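Long-range contacts in NigD-like protein (PDB 3K6O), which is of unknown function but, as a NigD-like protein, joins an N-terminal OB domain to a C-terminal beta-sandwich domain: residues H46-R51 with I77-Y82; L134-N139 with V170-D175. One frame throughout, in Å; residues are numbered along the deposited sequence.

Contact 1: residues H46-R51 with I77-Y82. With SO4 (sulfate ion), chain F; SO4 (sulfate ion), chain G.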
loop_
_atom_site.group_PDB
_atom_site.type_symbol
_atom_site.label_atom_id
_atom_site.label_comp_id
_atom_site.label_asym_id
_atom_site.label_seq_id
_atom_site.Cartn_x
_atom_site.Cartn_y
_atom_site.Cartn_z
ATOM N N HIS A 46 13.191 -3.776 -20.135
ATOM C CA HIS A 46 13.302 -4.168 -18.732
ATOM C C HIS A 46 14.752 -4.517 -18.395
ATOM O O HIS A 46 15.466 -5.090 -19.211
ATOM C CB HIS A 46 12.384 -5.349 -18.437
ATOM C CG HIS A 46 12.792 -6.596 -19.132
ATOM N ND1 HIS A 46 13.239 -7.709 -18.457
ATOM C CD2 HIS A 46 12.888 -6.888 -20.452
ATOM C CE1 HIS A 46 13.561 -8.646 -19.332
ATOM N NE2 HIS A 46 13.380 -8.164 -20.548
ATOM N N ILE A 47 15.187 -4.138 -17.195
ATOM C CA ILE A 47 16.541 -4.403 -16.708
ATOM C C ILE A 47 16.475 -5.544 -15.676
ATOM O O ILE A 47 17.474 -6.203 -15.388
ATOM C CB ILE A 47 17.116 -3.127 -16.041
ATOM C CG1 ILE A 47 17.176 -1.978 -17.050
ATOM C CG2 ILE A 47 18.482 -3.375 -15.376
ATOM C CD1 ILE A 47 17.977 -2.268 -18.305
ATOM N N VAL A 48 15.278 -5.754 -15.115
ATOM C CA VAL A 48 15.017 -6.852 -14.204
ATOM C C VAL A 48 13.852 -7.675 -14.749
ATOM O O VAL A 48 13.087 -7.182 -15.589
ATOM C CB VAL A 48 14.691 -6.339 -12.790
ATOM C CG1 VAL A 48 15.898 -5.613 -12.212
ATOM C CG2 VAL A 48 13.436 -5.437 -12.826
ATOM N N PRO A 49 13.735 -8.941 -14.309
ATOM C CA PRO A 49 12.680 -9.824 -14.800
ATOM C C PRO A 49 11.294 -9.298 -14.491
ATOM O O PRO A 49 11.057 -8.770 -13.409
ATOM C CB PRO A 49 12.908 -11.132 -14.029
ATOM C CG PRO A 49 14.394 -11.128 -13.719
ATOM C CD PRO A 49 14.748 -9.664 -13.517
ATOM N N TYR A 50 10.368 -9.458 -15.430
ATOM C CA TYR A 50 8.990 -9.065 -15.181
ATOM C C TYR A 50 7.943 -9.986 -15.800
ATOM O O TYR A 50 6.792 -9.904 -15.437
ATOM C CB TYR A 50 8.773 -7.611 -15.658
ATOM C CG TYR A 50 8.493 -7.530 -17.126
ATOM C CD1 TYR A 50 9.517 -7.730 -18.047
ATOM C CD2 TYR A 50 7.199 -7.316 -17.602
ATOM C CE1 TYR A 50 9.271 -7.684 -19.414
ATOM C CE2 TYR A 50 6.944 -7.269 -18.972
ATOM C CZ TYR A 50 7.989 -7.446 -19.867
ATOM O OH TYR A 50 7.771 -7.440 -21.208
ATOM N N ARG A 51 8.317 -10.848 -16.728
ATOM C CA ARG A 51 7.322 -11.589 -17.520
ATOM C C ARG A 51 6.436 -12.514 -16.715
ATOM O O ARG A 51 5.332 -12.816 -17.136
ATOM C CB ARG A 51 7.998 -12.409 -18.621
ATOM C CG ARG A 51 8.515 -11.540 -19.719
ATOM C CD ARG A 51 8.950 -12.384 -20.912
ATOM N NE ARG A 51 9.565 -11.543 -21.918
ATOM C CZ ARG A 51 10.875 -11.385 -22.079
ATOM N NH1 ARG A 51 11.746 -12.010 -21.288
ATOM N NH2 ARG A 51 11.318 -10.596 -23.054
ATOM N N ILE A 77 7.251 2.099 -21.352
ATOM C CA ILE A 77 8.274 2.356 -20.345
ATOM C C ILE A 77 9.431 1.369 -20.369
ATOM O O ILE A 77 9.336 0.286 -20.955
ATOM C CB ILE A 77 7.667 2.379 -18.892
ATOM C CG1 ILE A 77 7.184 0.980 -18.463
ATOM C CG2 ILE A 77 6.503 3.352 -18.822
ATOM C CD1 ILE A 77 7.130 0.732 -16.947
ATOM N N ARG A 78 10.529 1.770 -19.725
ATOM C CA ARG A 78 11.569 0.856 -19.320
ATOM C C ARG A 78 11.350 0.581 -17.833
ATOM O O ARG A 78 11.244 1.517 -17.022
ATOM C CB ARG A 78 12.976 1.452 -19.531
ATOM C CG ARG A 78 14.062 0.588 -18.986
ATOM C CD ARG A 78 15.434 0.968 -19.436
ATOM N NE ARG A 78 15.773 2.346 -19.144
ATOM C CZ ARG A 78 15.935 3.306 -20.055
ATOM N NH1 ARG A 78 15.766 3.079 -21.356
ATOM N NH2 ARG A 78 16.259 4.521 -19.655
ATOM N N LEU A 79 11.303 -0.689 -17.480
ATOM C CA LEU A 79 11.194 -1.097 -16.090
ATOM C C LEU A 79 12.613 -1.296 -15.571
ATOM O O LEU A 79 13.235 -2.298 -15.888
ATOM C CB LEU A 79 10.381 -2.389 -15.978
ATOM C CG LEU A 79 10.237 -2.992 -14.585
ATOM C CD1 LEU A 79 9.530 -2.006 -13.606
ATOM C CD2 LEU A 79 9.499 -4.320 -14.658
ATOM N N ASN A 80 13.118 -0.314 -14.813
ATOM C CA ASN A 80 14.511 -0.307 -14.336
ATOM C C ASN A 80 14.737 -1.222 -13.125
ATOM O O ASN A 80 15.793 -1.784 -12.978
ATOM C CB ASN A 80 14.973 1.115 -13.970
ATOM C CG ASN A 80 14.850 2.114 -15.124
ATOM O OD1 ASN A 80 15.259 1.834 -16.251
ATOM N ND2 ASN A 80 14.294 3.293 -14.831
ATOM N N ASP A 81 13.731 -1.381 -12.284
ATOM C CA ASP A 81 13.853 -2.091 -11.015
ATOM C C ASP A 81 12.505 -2.072 -10.345
ATOM O O ASP A 81 11.644 -1.235 -10.682
ATOM C CB ASP A 81 14.843 -1.373 -10.092
ATOM C CG ASP A 81 15.372 -2.249 -8.983
ATOM O OD1 ASP A 81 15.022 -3.432 -8.891
ATOM O OD2 ASP A 81 16.141 -1.716 -8.168
ATOM N N TYR A 82 12.311 -2.987 -9.405
ATOM C CA TYR A 82 11.178 -2.895 -8.516
ATOM C C TYR A 82 11.358 -3.812 -7.319
ATOM O O TYR A 82 12.290 -4.616 -7.261
ATOM C CB TYR A 82 9.884 -3.246 -9.256
ATOM C CG TYR A 82 9.814 -4.681 -9.721
ATOM C CD1 TYR A 82 10.380 -5.058 -10.907
ATOM C CD2 TYR A 82 9.190 -5.655 -8.962
ATOM C CE1 TYR A 82 10.331 -6.354 -11.321
ATOM C CE2 TYR A 82 9.144 -6.956 -9.382
ATOM C CZ TYR A 82 9.727 -7.289 -10.562
ATOM O OH TYR A 82 9.667 -8.566 -11.027
HETATM S S SO4 F . 11.742 -12.507 -17.790
HETATM O O1 SO4 F . 11.392 -13.227 -19.031
HETATM O O2 SO4 F . 11.290 -13.357 -16.683
HETATM O O3 SO4 F . 13.186 -12.234 -17.657
HETATM O O4 SO4 F . 11.121 -11.169 -17.805
HETATM S S SO4 G . 14.646 -9.964 -23.146
HETATM O O1 SO4 G . 13.675 -9.145 -23.881
HETATM O O2 SO4 G . 14.129 -10.321 -21.834
HETATM O O3 SO4 G . 14.862 -11.220 -23.869
HETATM O O4 SO4 G . 15.869 -9.174 -22.966
#
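Tyr82 reaches across from strand 77-82 to the loop 48-50. From CB the side chain runs out to CD1 and CE1, which pass obliquely by Val48 CG2, each at 3.6 Å from that methyl. At the tip, OH donates a hydrogen bond of 2.8 Å to Pro49 O, which sits at the ring edge, in plane. The donor is tilted 23° from the carbonyl plane. This bond ties the loop to the strand beyond their backbone bridge. There His46 pairs in parallel with Leu79, and Ile47 N donates to Leu79 O at 3.0 Å. Leu79 CD2 also packs on Tyr50 CB at 3.5 Å.

The His46 ring leads away from the strand and back over its own loop. With CG between the backbone N and the carbonyl carbon (chi1 67°), the ring is placed where ND1 meets Val48 O, donating at 2.9 Å from above the carbonyl plane. NE2 donates to O2 of the sulfate of chain G at 2.6 Å. Tyr50 CE1 lies over one face of the ring, offset toward its rim. An alanine at His46 would probably leave Val48 O without this donor, the loop less firmly held and the sulfate of chain G without its imidazole donor. Arg51 NH1 bridges that sulfate and the sulfate of chain F, whose O4 also accepts hydrogen bonds from the backbone N of Tyr50 and of Arg51. Both ions probably come from the crystallisation liquor. On the strand, Asn80 and Asp81 both face Asn62, a classic beta bulge in the beta-rich NigD-like OB domain.

Contact 2: residues L134-N139 with V170-D175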
loop_
_atom_site.group_PDB
_atom_site.type_symbol
_atom_site.label_atom_id
_atom_site.label_comp_id
_atom_site.label_asym_id
_atom_site.label_seq_id
_atom_site.Cartn_x
_atom_site.Cartn_y
_atom_site.Cartn_z
ATOM N N LEU A 134 1.477 -6.294 10.643
ATOM C CA LEU A 134 0.725 -5.058 10.578
ATOM C C LEU A 134 -0.650 -5.335 9.921
ATOM O O LEU A 134 -0.718 -5.706 8.748
ATOM C CB LEU A 134 1.489 -4.011 9.775
ATOM C CG LEU A 134 0.870 -2.599 9.800
ATOM C CD1 LEU A 134 0.963 -1.943 11.198
ATOM C CD2 LEU A 134 1.483 -1.692 8.750
ATOM N N ASN A 135 -1.738 -5.114 10.664
ATOM C CA ASN A 135 -3.087 -5.243 10.104
ATOM C C ASN A 135 -3.877 -3.912 10.059
ATOM O O ASN A 135 -3.638 -2.968 10.833
ATOM C CB ASN A 135 -3.892 -6.241 10.927
ATOM C CG ASN A 135 -3.472 -7.670 10.713
ATOM O OD1 ASN A 135 -2.863 -8.312 11.602
ATOM N ND2 ASN A 135 -3.804 -8.192 9.584
ATOM N N LEU A 136 -4.825 -3.868 9.155
ATOM C CA LEU A 136 -5.794 -2.774 9.022
ATOM C C LEU A 136 -7.147 -3.365 9.329
ATOM O O LEU A 136 -7.615 -4.269 8.628
ATOM C CB LEU A 136 -5.812 -2.217 7.603
ATOM C CG LEU A 136 -6.647 -0.948 7.365
ATOM C CD1 LEU A 136 -6.125 0.215 8.210
ATOM C CD2 LEU A 136 -6.657 -0.599 5.888
ATOM N N VAL A 137 -7.750 -2.911 10.425
ATOM C CA VAL A 137 -8.883 -3.600 10.955
ATOM C C VAL A 137 -10.086 -2.707 11.015
ATOM O O VAL A 137 -9.964 -1.501 11.164
ATOM C CB VAL A 137 -8.547 -4.120 12.352
ATOM C CG1 VAL A 137 -7.164 -4.845 12.329
ATOM C CG2 VAL A 137 -8.583 -2.968 13.341
ATOM N N VAL A 138 -11.257 -3.316 10.924
ATOM C CA VAL A 138 -12.508 -2.696 11.360
ATOM C C VAL A 138 -12.797 -3.072 12.794
ATOM O O VAL A 138 -12.907 -4.253 13.112
ATOM C CB VAL A 138 -13.683 -3.152 10.486
ATOM C CG1 VAL A 138 -15.058 -2.452 10.913
ATOM C CG2 VAL A 138 -13.349 -2.918 9.005
ATOM N N ASN A 139 -12.916 -2.075 13.660
ATOM C CA ASN A 139 -13.121 -2.327 15.075
ATOM C C ASN A 139 -14.591 -2.612 15.320
ATOM O O ASN A 139 -15.419 -1.693 15.273
ATOM C CB ASN A 139 -12.679 -1.113 15.894
ATOM C CG ASN A 139 -12.601 -1.411 17.407
ATOM O OD1 ASN A 139 -13.318 -2.267 17.867
ATOM N ND2 ASN A 139 -11.763 -0.670 18.176
ATOM N N VAL A 170 3.487 -2.113 2.676
ATOM C CA VAL A 170 2.334 -2.963 2.509
ATOM C C VAL A 170 1.192 -2.128 1.914
ATOM O O VAL A 170 1.096 -0.892 2.151
ATOM C CB VAL A 170 1.905 -3.569 3.865
ATOM C CG1 VAL A 170 1.584 -2.452 4.805
ATOM C CG2 VAL A 170 0.681 -4.454 3.722
ATOM N N SER A 171 0.343 -2.804 1.139
ATOM C CA SER A 171 -0.854 -2.209 0.571
ATOM C C SER A 171 -2.037 -3.008 1.061
ATOM O O SER A 171 -2.056 -4.212 0.868
ATOM C CB SER A 171 -0.825 -2.242 -0.946
ATOM O OG SER A 171 0.066 -1.279 -1.451
ATOM N N PHE A 172 -2.994 -2.335 1.720
ATOM C CA PHE A 172 -4.223 -2.945 2.178
ATOM C C PHE A 172 -5.306 -2.665 1.194
ATOM O O PHE A 172 -5.544 -1.534 0.896
ATOM C CB PHE A 172 -4.607 -2.342 3.516
ATOM C CG PHE A 172 -3.574 -2.586 4.597
ATOM C CD1 PHE A 172 -3.549 -3.791 5.267
ATOM C CD2 PHE A 172 -2.637 -1.614 4.926
ATOM C CE1 PHE A 172 -2.622 -4.035 6.247
ATOM C CE2 PHE A 172 -1.688 -1.836 5.930
ATOM C CZ PHE A 172 -1.678 -3.060 6.578
ATOM N N LYS A 173 -5.979 -3.687 0.690
ATOM C CA LYS A 173 -7.128 -3.475 -0.161
ATOM C C LYS A 173 -8.272 -2.836 0.603
ATOM O O LYS A 173 -8.738 -3.387 1.609
ATOM C CB LYS A 173 -7.609 -4.783 -0.799
ATOM C CG LYS A 173 -6.761 -5.220 -1.984
ATOM C CD LYS A 173 -7.401 -6.387 -2.774
ATOM C CE LYS A 173 -8.570 -5.891 -3.684
ATOM N NZ LYS A 173 -8.142 -4.728 -4.526
ATOM N N LEU A 174 -8.748 -1.699 0.104
ATOM C CA LEU A 174 -9.787 -0.924 0.812
ATOM C C LEU A 174 -11.211 -1.485 0.645
ATOM O O LEU A 174 -12.046 -1.407 1.567
ATOM C CB LEU A 174 -9.709 0.531 0.415
ATOM C CG LEU A 174 -8.565 1.319 1.104
ATOM C CD1 LEU A 174 -8.386 2.729 0.502
ATOM C CD2 LEU A 174 -8.763 1.431 2.629
ATOM N N ASP A 175 -11.450 -2.066 -0.526
ATOM C CA ASP A 175 -12.717 -2.641 -0.926
ATOM C C ASP A 175 -13.831 -1.659 -0.610
ATOM O O ASP A 175 -13.852 -0.584 -1.231
ATOM C CB ASP A 175 -12.899 -4.025 -0.294
ATOM C CG ASP A 175 -11.899 -5.040 -0.833
ATOM O OD1 ASP A 175 -11.565 -4.912 -1.993
ATOM O OD2 ASP A 175 -11.434 -5.939 -0.104
#
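Strands 134-139 and 170-173 run in nearly the same direction, with axes 8.4 Å apart at closest approach and 21° between them, and no hydrogen bond joins the two segments. Side chains fill the space between them. Phe172 and Leu136 carry the larger part of the contact. Leu136 CB lies over one face of the Phe172 ring in a CH-pi contact, 3.8 Å from the ring centre. Val170 CG2 lies over the opposite face, offset toward the rim, and the ring is held between the two aliphatic groups. Leu136 CD2 meets Phe172 CB, at the root of the ring, at 3.6 Å.

Side chains meeting between strands that share no hydrogen bond are consistent with the core of the NigD-like C-terminal beta-sandwich domain. Leu152 and Leu154 of strand 149-157 add to the same core, touching Leu136 and Phe172 respectively. Leu118 and Phe122 of strand 117-125 also join it, against Leu136 and Leu134.

At the far end of the ring, Leu134 O sits at the edge, in plane, 3.6 Å from Phe172 CZ. The Leu134 side chain crosses that of Phe172 at about a right angle. Its CD2 meets two partners, Val170 CG1 at 4.0 Å and Phe172 CZ at 4.1 Å. Toward the loop that follows strand 170-173, Leu174 CD2 makes a looser contact with Leu136 CD2, at 4.4 Å. Leu174 also touches Tyr205.

Overall arrangement
Contact 1 belongs to the OB domain and contact 2 to the beta-sandwich domain. Their centres are 28 Å apart, on opposite sides of the chain's centre, and their nearest atoms are about 13 Å apart. They follow one another along the chain, so contact 1 closes before contact 2 opens. The long strand 75-93 connects them. It carries residues 77-82 of contact 1, and it then pairs in parallel with strands 133-139 and 165-173, which carry contact 2. Contact 1 lies at the surface, and its loop 46-51 binds the two sulfates, which mark no assigned site. Contact 2 is buried, about 9 Å from the chain's centre to its own.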